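Local coordinates for protein phycocyanobilin lyase subunit alpha (Nostoc sp. PCC 7120, PDB 5N3U) that is probably required for attaching the phycocyanobilin chromophore to the phycocyanin alpha subunit, and pairs with CpcF to form the lyase, at residues L155-A160 / A182-Y187; L198-L203 / A227-N232. All coordinates share one frame; numbering follows the deposited sequence.

Contact 1 (L155-A160 / A182-Y187)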
ATOM      1  N   LEU A 155      17.364  12.931  23.333  1.00 18.97           N
ATOM      2  CA  LEU A 155      18.061  13.058  24.588  1.00 18.95           C
ATOM      3  C   LEU A 155      17.635  11.939  25.558  1.00 20.25           C
ATOM      4  O   LEU A 155      18.489  11.385  26.255  1.00 18.76           O
ATOM      5  CB  LEU A 155      17.781  14.408  25.280  1.00 19.51           C
ATOM      6  CG  LEU A 155      18.521  15.550  24.590  1.00 19.70           C
ATOM      7  CD1 LEU A 155      17.945  16.846  25.056  1.00 20.54           C
ATOM      8  CD2 LEU A 155      19.995  15.502  24.833  1.00 20.17           C
ATOM      9  N   GLY A 156      16.372  11.568  25.495  1.00 18.93           N
ATOM     10  CA  GLY A 156      15.939  10.368  26.223  1.00 22.72           C
ATOM     11  C   GLY A 156      16.585   9.088  25.803  1.00 24.24           C
ATOM     12  O   GLY A 156      17.090   8.282  26.653  1.00 22.53           O
ATOM     13  N   ALA A 157      16.626   8.920  24.492  1.00 23.91           N
ATOM     14  CA  ALA A 157      17.144   7.683  23.872  1.00 23.99           C
ATOM     15  C   ALA A 157      18.600   7.493  24.091  1.00 27.17           C
ATOM     16  O   ALA A 157      19.022   6.374  24.220  1.00 25.02           O
ATOM     17  CB  ALA A 157      16.827   7.594  22.386  1.00 25.85           C
ATOM     18  N   ILE A 158      19.372   8.558  24.159  1.00 23.13           N
ATOM     19  CA  ILE A 158      20.793   8.445  24.393  1.00 26.24           C
ATOM     20  C   ILE A 158      21.186   8.457  25.844  1.00 31.07           C
ATOM     21  O   ILE A 158      22.389   8.431  26.153  1.00 32.61           O
ATOM     22  CB  ILE A 158      21.605   9.460  23.593  1.00 24.83           C
ATOM     23  CG1 ILE A 158      21.465  10.856  24.210  1.00 24.26           C
ATOM     24  CG2 ILE A 158      21.192   9.390  22.127  1.00 27.23           C
ATOM     25  CD1 ILE A 158      22.066  11.976  23.447  1.00 22.95           C
ATOM     26  N   GLY A 159      20.226   8.522  26.757  1.00 25.69           N
ATOM     27  CA  GLY A 159      20.550   8.450  28.162  1.00 27.85           C
ATOM     28  C   GLY A 159      21.229   9.698  28.730  1.00 32.13           C
ATOM     29  O   GLY A 159      21.986   9.595  29.680  1.00 28.29           O
ATOM     30  N   ALA A 160      20.907  10.901  28.221  1.00 25.95           N
ATOM     31  CA  ALA A 160      21.534  12.113  28.692  1.00 25.60           C
ATOM     32  C   ALA A 160      20.884  12.634  29.956  1.00 25.92           C
ATOM     33  O   ALA A 160      20.088  13.628  29.917  1.00 27.67           O
ATOM     34  CB  ALA A 160      21.436  13.176  27.613  1.00 28.28           C
ATOM     35  N   ALA A 182       8.556  15.161  25.880  1.00 19.97           N
ATOM     36  CA  ALA A 182       9.159  15.449  27.156  1.00 20.05           C
ATOM     37  C   ALA A 182       8.762  14.340  28.169  1.00 19.20           C
ATOM     38  O   ALA A 182       9.606  13.881  28.923  1.00 19.91           O
ATOM     39  CB  ALA A 182       8.714  16.803  27.664  1.00 23.64           C
ATOM     40  N   ALA A 183       7.528  13.848  28.080  1.00 20.36           N
ATOM     41  CA  ALA A 183       7.101  12.699  28.947  1.00 19.44           C
ATOM     42  C   ALA A 183       7.871  11.467  28.685  1.00 19.41           C
ATOM     43  O   ALA A 183       8.426  10.822  29.570  1.00 17.57           O
ATOM     44  CB  ALA A 183       5.652  12.452  28.785  1.00 21.14           C
ATOM     45  N   ARG A 184       8.069  11.182  27.399  1.00 19.93           N
ATOM     46  CA  ARG A 184       8.950  10.088  27.058  1.00 21.28           C
ATOM     47  C   ARG A 184      10.331  10.176  27.499  1.00 19.57           C
ATOM     48  O   ARG A 184      10.906   9.223  28.073  1.00 20.35           O
ATOM     49  CB  ARG A 184       8.905   9.863  25.526  1.00 24.71           C
ATOM     50  CG  ARG A 184       9.821   8.787  25.036  1.00 28.16           C
ATOM     51  CD  ARG A 184       9.971   9.111  23.571  1.00 36.26           C
ATOM     52  NE  ARG A 184      10.461   8.115  22.621  1.00 38.73           N
ATOM     53  CZ  ARG A 184      11.705   7.799  22.380  1.00 44.20           C
ATOM     54  NH1 ARG A 184      12.752   8.245  23.135  1.00 47.79           N
ATOM     55  NH2 ARG A 184      11.889   6.926  21.387  1.00 44.08           N
ATOM     56  N   ALA A 185      10.941  11.311  27.257  1.00 19.44           N
ATOM     57  CA  ALA A 185      12.285  11.501  27.710  1.00 19.50           C
ATOM     58  C   ALA A 185      12.413  11.472  29.243  1.00 20.05           C
ATOM     59  O   ALA A 185      13.325  10.849  29.798  1.00 20.00           O
ATOM     60  CB  ALA A 185      12.835  12.781  27.209  1.00 20.20           C
ATOM     61  N   MET A 186      11.447  12.090  29.909  1.00 20.37           N
ATOM     62  CA  MET A 186      11.522  12.079  31.359  1.00 20.77           C
ATOM     63  C   MET A 186      11.458  10.656  31.933  1.00 21.94           C
ATOM     64  O   MET A 186      12.194  10.308  32.879  1.00 24.39           O
ATOM     65  CB  MET A 186      10.436  12.977  31.900  1.00 22.90           C
ATOM     66  CG  MET A 186      10.732  14.500  31.810  1.00 23.56           C
ATOM     67  SD  MET A 186      12.224  15.036  32.593  1.00 24.11           S
ATOM     68  CE  MET A 186      11.827  14.797  34.392  1.00 28.27           C
ATOM     69  N   TYR A 187      10.559   9.863  31.408  1.00 20.13           N
ATOM     70  CA  TYR A 187      10.523   8.458  31.797  1.00 22.67           C
ATOM     71  C   TYR A 187      11.823   7.705  31.528  1.00 24.84           C
ATOM     72  O   TYR A 187      12.388   6.995  32.389  1.00 23.78           O
ATOM     73  CB  TYR A 187       9.375   7.756  31.163  1.00 23.85           C
ATOM     74  CG  TYR A 187       9.272   6.333  31.733  1.00 25.27           C
ATOM     75  CD1 TYR A 187       9.992   5.269  31.163  1.00 26.88           C
ATOM     76  CD2 TYR A 187       8.506   6.079  32.850  1.00 26.75           C
ATOM     77  CE1 TYR A 187       9.910   3.978  31.696  1.00 29.36           C
ATOM     78  CE2 TYR A 187       8.417   4.796  33.393  1.00 27.81           C
ATOM     79  CZ  TYR A 187       9.126   3.761  32.826  1.00 30.79           C
ATOM     80  OH  TYR A 187       9.072   2.486  33.339  1.00 34.65           O
TER

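Contact 2 (L198-L203 / A227-N232)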
ATOM      1  N   LEU A 198       1.472   9.633  31.824  1.00 29.74           N
ATOM      2  CA  LEU A 198       1.026  10.697  30.918  1.00 30.58           C
ATOM      3  C   LEU A 198       0.905  10.160  29.467  1.00 27.84           C
ATOM      4  O   LEU A 198       0.026  10.576  28.724  1.00 30.03           O
ATOM      5  CB  LEU A 198       2.068  11.783  30.851  1.00 28.27           C
ATOM      6  CG  LEU A 198       2.151  12.707  32.025  1.00 29.78           C
ATOM      7  CD1 LEU A 198       3.489  13.389  31.983  1.00 26.84           C
ATOM      8  CD2 LEU A 198       0.972  13.685  31.927  1.00 30.08           C
ATOM      9  N   LEU A 199       1.824   9.281  29.073  1.00 28.00           N
ATOM     10  CA  LEU A 199       1.726   8.636  27.707  1.00 27.80           C
ATOM     11  C   LEU A 199       0.485   7.786  27.594  1.00 26.29           C
ATOM     12  O   LEU A 199      -0.299   7.904  26.637  1.00 28.75           O
ATOM     13  CB  LEU A 199       2.980   7.828  27.406  1.00 28.56           C
ATOM     14  CG  LEU A 199       4.217   8.741  27.363  1.00 29.40           C
ATOM     15  CD1 LEU A 199       5.530   7.975  27.315  1.00 33.10           C
ATOM     16  CD2 LEU A 199       4.041   9.642  26.193  1.00 31.24           C
ATOM     17  N   VAL A 200       0.215   7.029  28.631  1.00 26.65           N
ATOM     18  CA  VAL A 200      -1.092   6.289  28.659  1.00 29.71           C
ATOM     19  C   VAL A 200      -2.279   7.164  28.463  1.00 31.68           C
ATOM     20  O   VAL A 200      -3.153   6.893  27.644  1.00 29.65           O
ATOM     21  CB  VAL A 200      -1.240   5.489  29.953  1.00 27.88           C
ATOM     22  CG1 VAL A 200      -2.650   4.896  30.043  1.00 30.50           C
ATOM     23  CG2 VAL A 200      -0.184   4.403  29.996  1.00 28.23           C
ATOM     24  N   LYS A 201      -2.310   8.303  29.153  1.00 33.11           N
ATOM     25  CA  LYS A 201      -3.421   9.226  28.983  1.00 31.04           C
ATOM     26  C   LYS A 201      -3.586   9.812  27.548  1.00 30.22           C
ATOM     27  O   LYS A 201      -4.670   9.983  27.068  1.00 31.82           O
ATOM     28  CB  LYS A 201      -3.277  10.365  29.999  1.00 36.33           C
ATOM     29  CG  LYS A 201      -4.510  11.256  30.090  1.00 46.43           C
ATOM     30  CD  LYS A 201      -4.187  12.644  30.681  1.00 56.46           C
ATOM     31  CE  LYS A 201      -5.416  13.331  31.304  1.00 60.26           C
ATOM     32  NZ  LYS A 201      -6.323  13.891  30.265  1.00 64.74           N
ATOM     33  N   VAL A 202      -2.496  10.060  26.849  1.00 36.23           N
ATOM     34  CA  VAL A 202      -2.525  10.471  25.435  1.00 34.05           C
ATOM     35  C   VAL A 202      -3.236   9.384  24.581  1.00 33.22           C
ATOM     36  O   VAL A 202      -4.014   9.720  23.676  1.00 39.56           O
ATOM     37  CB  VAL A 202      -1.102  10.697  24.925  1.00 33.75           C
ATOM     38  CG1 VAL A 202      -1.027  10.898  23.397  1.00 41.35           C
ATOM     39  CG2 VAL A 202      -0.463  11.884  25.630  1.00 38.19           C
ATOM     40  N   LEU A 203      -3.036   8.128  24.918  1.00 38.14           N
ATOM     41  CA  LEU A 203      -3.718   6.993  24.237  1.00 38.46           C
ATOM     42  C   LEU A 203      -5.180   7.079  24.283  1.00 40.18           C
ATOM     43  O   LEU A 203      -5.822   6.725  23.323  1.00 39.75           O
ATOM     44  CB  LEU A 203      -3.406   5.634  24.842  1.00 38.88           C
ATOM     45  CG  LEU A 203      -2.058   5.064  24.536  1.00 38.21           C
ATOM     46  CD1 LEU A 203      -1.941   3.661  25.115  1.00 33.45           C
ATOM     47  CD2 LEU A 203      -1.844   5.061  23.006  1.00 40.85           C
ATOM     48  N   ALA A 227       0.295  -2.150  29.172  1.00 33.22           N
ATOM     49  CA  ALA A 227      -0.067  -3.258  28.200  1.00 32.59           C
ATOM     50  C   ALA A 227      -1.535  -3.330  27.773  1.00 36.43           C
ATOM     51  O   ALA A 227      -1.834  -3.319  26.581  1.00 27.17           O
ATOM     52  CB  ALA A 227       0.390  -4.560  28.751  1.00 33.58           C
ATOM     53  N   GLU A 228      -2.483  -3.360  28.716  1.00 32.18           N
ATOM     54  CA  GLU A 228      -3.891  -3.466  28.311  1.00 31.53           C
ATOM     55  C   GLU A 228      -4.415  -2.189  27.729  1.00 33.18           C
ATOM     56  O   GLU A 228      -5.282  -2.208  26.841  1.00 32.45           O
ATOM     57  CB  GLU A 228      -4.821  -3.957  29.487  1.00 35.20           C
ATOM     58  CG  GLU A 228      -4.490  -5.387  29.897  1.00 34.79           C
ATOM     59  CD  GLU A 228      -3.170  -5.517  30.671  1.00 39.83           C
ATOM     60  OE1 GLU A 228      -2.699  -4.534  31.313  1.00 43.36           O
ATOM     61  OE2 GLU A 228      -2.553  -6.607  30.682  1.00 39.88           O
ATOM     62  N   ALA A 229      -3.909  -1.041  28.188  1.00 26.92           N
ATOM     63  CA  ALA A 229      -4.290   0.167  27.565  1.00 26.32           C
ATOM     64  C   ALA A 229      -3.776   0.167  26.087  1.00 25.77           C
ATOM     65  O   ALA A 229      -4.441   0.659  25.227  1.00 28.65           O
ATOM     66  CB  ALA A 229      -3.725   1.366  28.286  1.00 29.29           C
ATOM     67  N   ILE A 230      -2.595  -0.365  25.842  1.00 27.00           N
ATOM     68  CA  ILE A 230      -2.069  -0.401  24.446  1.00 28.99           C
ATOM     69  C   ILE A 230      -2.997  -1.272  23.604  1.00 27.84           C
ATOM     70  O   ILE A 230      -3.505  -0.859  22.555  1.00 28.84           O
ATOM     71  CB  ILE A 230      -0.652  -0.959  24.454  1.00 29.85           C
ATOM     72  CG1 ILE A 230       0.263   0.131  24.990  1.00 26.40           C
ATOM     73  CG2 ILE A 230      -0.198  -1.474  23.055  1.00 28.72           C
ATOM     74  CD1 ILE A 230       1.584  -0.424  25.464  1.00 28.10           C
ATOM     75  N   ALA A 231      -3.281  -2.453  24.115  1.00 32.73           N
ATOM     76  CA  ALA A 231      -4.086  -3.434  23.364  1.00 31.25           C
ATOM     77  C   ALA A 231      -5.477  -2.953  23.080  1.00 32.50           C
ATOM     78  O   ALA A 231      -6.041  -3.269  22.029  1.00 36.48           O
ATOM     79  CB  ALA A 231      -4.032  -4.815  24.037  1.00 34.75           C
ATOM     80  N   ASN A 232      -6.022  -2.093  23.933  1.00 36.45           N
ATOM     81  CA  ASN A 232      -7.338  -1.496  23.711  1.00 36.60           C
ATOM     82  C   ASN A 232      -7.393  -0.134  23.070  1.00 38.53           C
ATOM     83  O   ASN A 232      -8.469   0.415  22.844  1.00 37.41           O
ATOM     84  CB  ASN A 232      -8.063  -1.483  25.039  1.00 42.47           C
ATOM     85  CG  ASN A 232      -8.287  -2.875  25.527  1.00 49.50           C
ATOM     86  OD1 ASN A 232      -8.568  -3.763  24.721  1.00 56.76           O
ATOM     87  ND2 ASN A 232      -8.122  -3.100  26.815  1.00 49.57           N
TER

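Contact 1 (L155-A160 / A182-Y187)
Ala185 sets its methyl group against the bare backbone of Gly156, and this close apolar touch is the heart of the contact: Ala185 CB lies 4.1 Å from Gly156 CA and equally near its N. The CA atoms of Gly156 and Ala185 are themselves 4.1 Å apart, a very close backbone approach made on the face of Gly156 that carries no side chain. Gly156 thereby presents its CA and N directly to the Ala185 methyl. The second touch is looser. Arg184 leaves its helix with CG anti to the backbone N (chi1 178°) and a chain extended as far as NE, which carries the guanidinium alongside the other backbone. Its NH1 comes to 4.2 Å from Ala157 CB, and the backbone N of Ala157 lies at the edge of the guanidinium, near its plane; this is van der Waals contact, with no hydrogen bond between the segments. The charge is met from outside them: NH2 forms a salt bridge with Glu113 and NE one with Asp217, two carboxylates that would fix the rotation of the buried group. Backbone bonds finish the helical end beside the contact. Gly159, with positive phi (72°), closes a Schellman motif in which Ala160 N bonds to Leu155 O and Gly159 N to Gly156 O. The contact thus joins the C-terminal end of helix 148-157 to the central and later part of helix 176-190 within the HEAT repeats. Leu155 and Ile158 turn to helix 121-126, Ile167 of helix 164-167 packs on both Leu155 and Ala185, and Ala183 and Tyr187 face helix 193-203 on the far flank.

Contact 2 (L198-L203 / A227-N232)
Leu203 reaches across from the last turn of helix 193-203 and lays its CD1 methyl over the backbone of helix 227-232, between Ala229 and Ile230. CD1 is 3.9 Å from Ala229 O and 4.1 Å from Ile230 CA. With CG anti to the carbonyl carbon (chi1 -75°) and a nearly straight chi2, the branch projects from the helix far enough to bridge axes 10.1 Å apart. Ile230 meets the same methyl from its flank, its CG1 at 4.2 Å from Leu203 CD1. One turn earlier, Val200 turns CG1 toward the small methyl of Ala229, which points at the opposite helix; Val200 CG1 and Ala229 CB are 4.1 Å apart. The Ala229 methyl is therefore touched by Val200 and, at slightly longer range, by Leu203. The two segments run at 22°, a near-parallel alignment consistent with the stacked helices of a HEAT-like solenoid. Leu215 of helix 208-221 touches both Leu203 and Ile230, while Tyr223 and Ala226 abut Val200. With no hydrogen bond or charge pair between the segments, van der Waals packing of aliphatic groups on each other and on the Ala229 backbone joins the helices, Leu203 and Ile230 buried, Val200 and Ala229 partly exposed.

How the contacts relate
The centre of contact 1, which is buried, lies about 13 Å from the centre of the chain, that of the partly buried contact 2 about 20 Å; the two contact centres are 19 Å apart. They follow in series along the chain and share no helix, but helix 176-190 of contact 1 leads directly into helix 193-203 of contact 2. Ala183 CB lies 4.0 Å from Leu198 CD1, so the two contacts touch through the packing of these consecutive helices. Their chemistry differs: backbone against a methyl, beside a buried arginine whose salt-bridge partners lie outside the two segments, in contact 1; aliphatic side chains, one also resting on backbone, across a wider gap in contact 2.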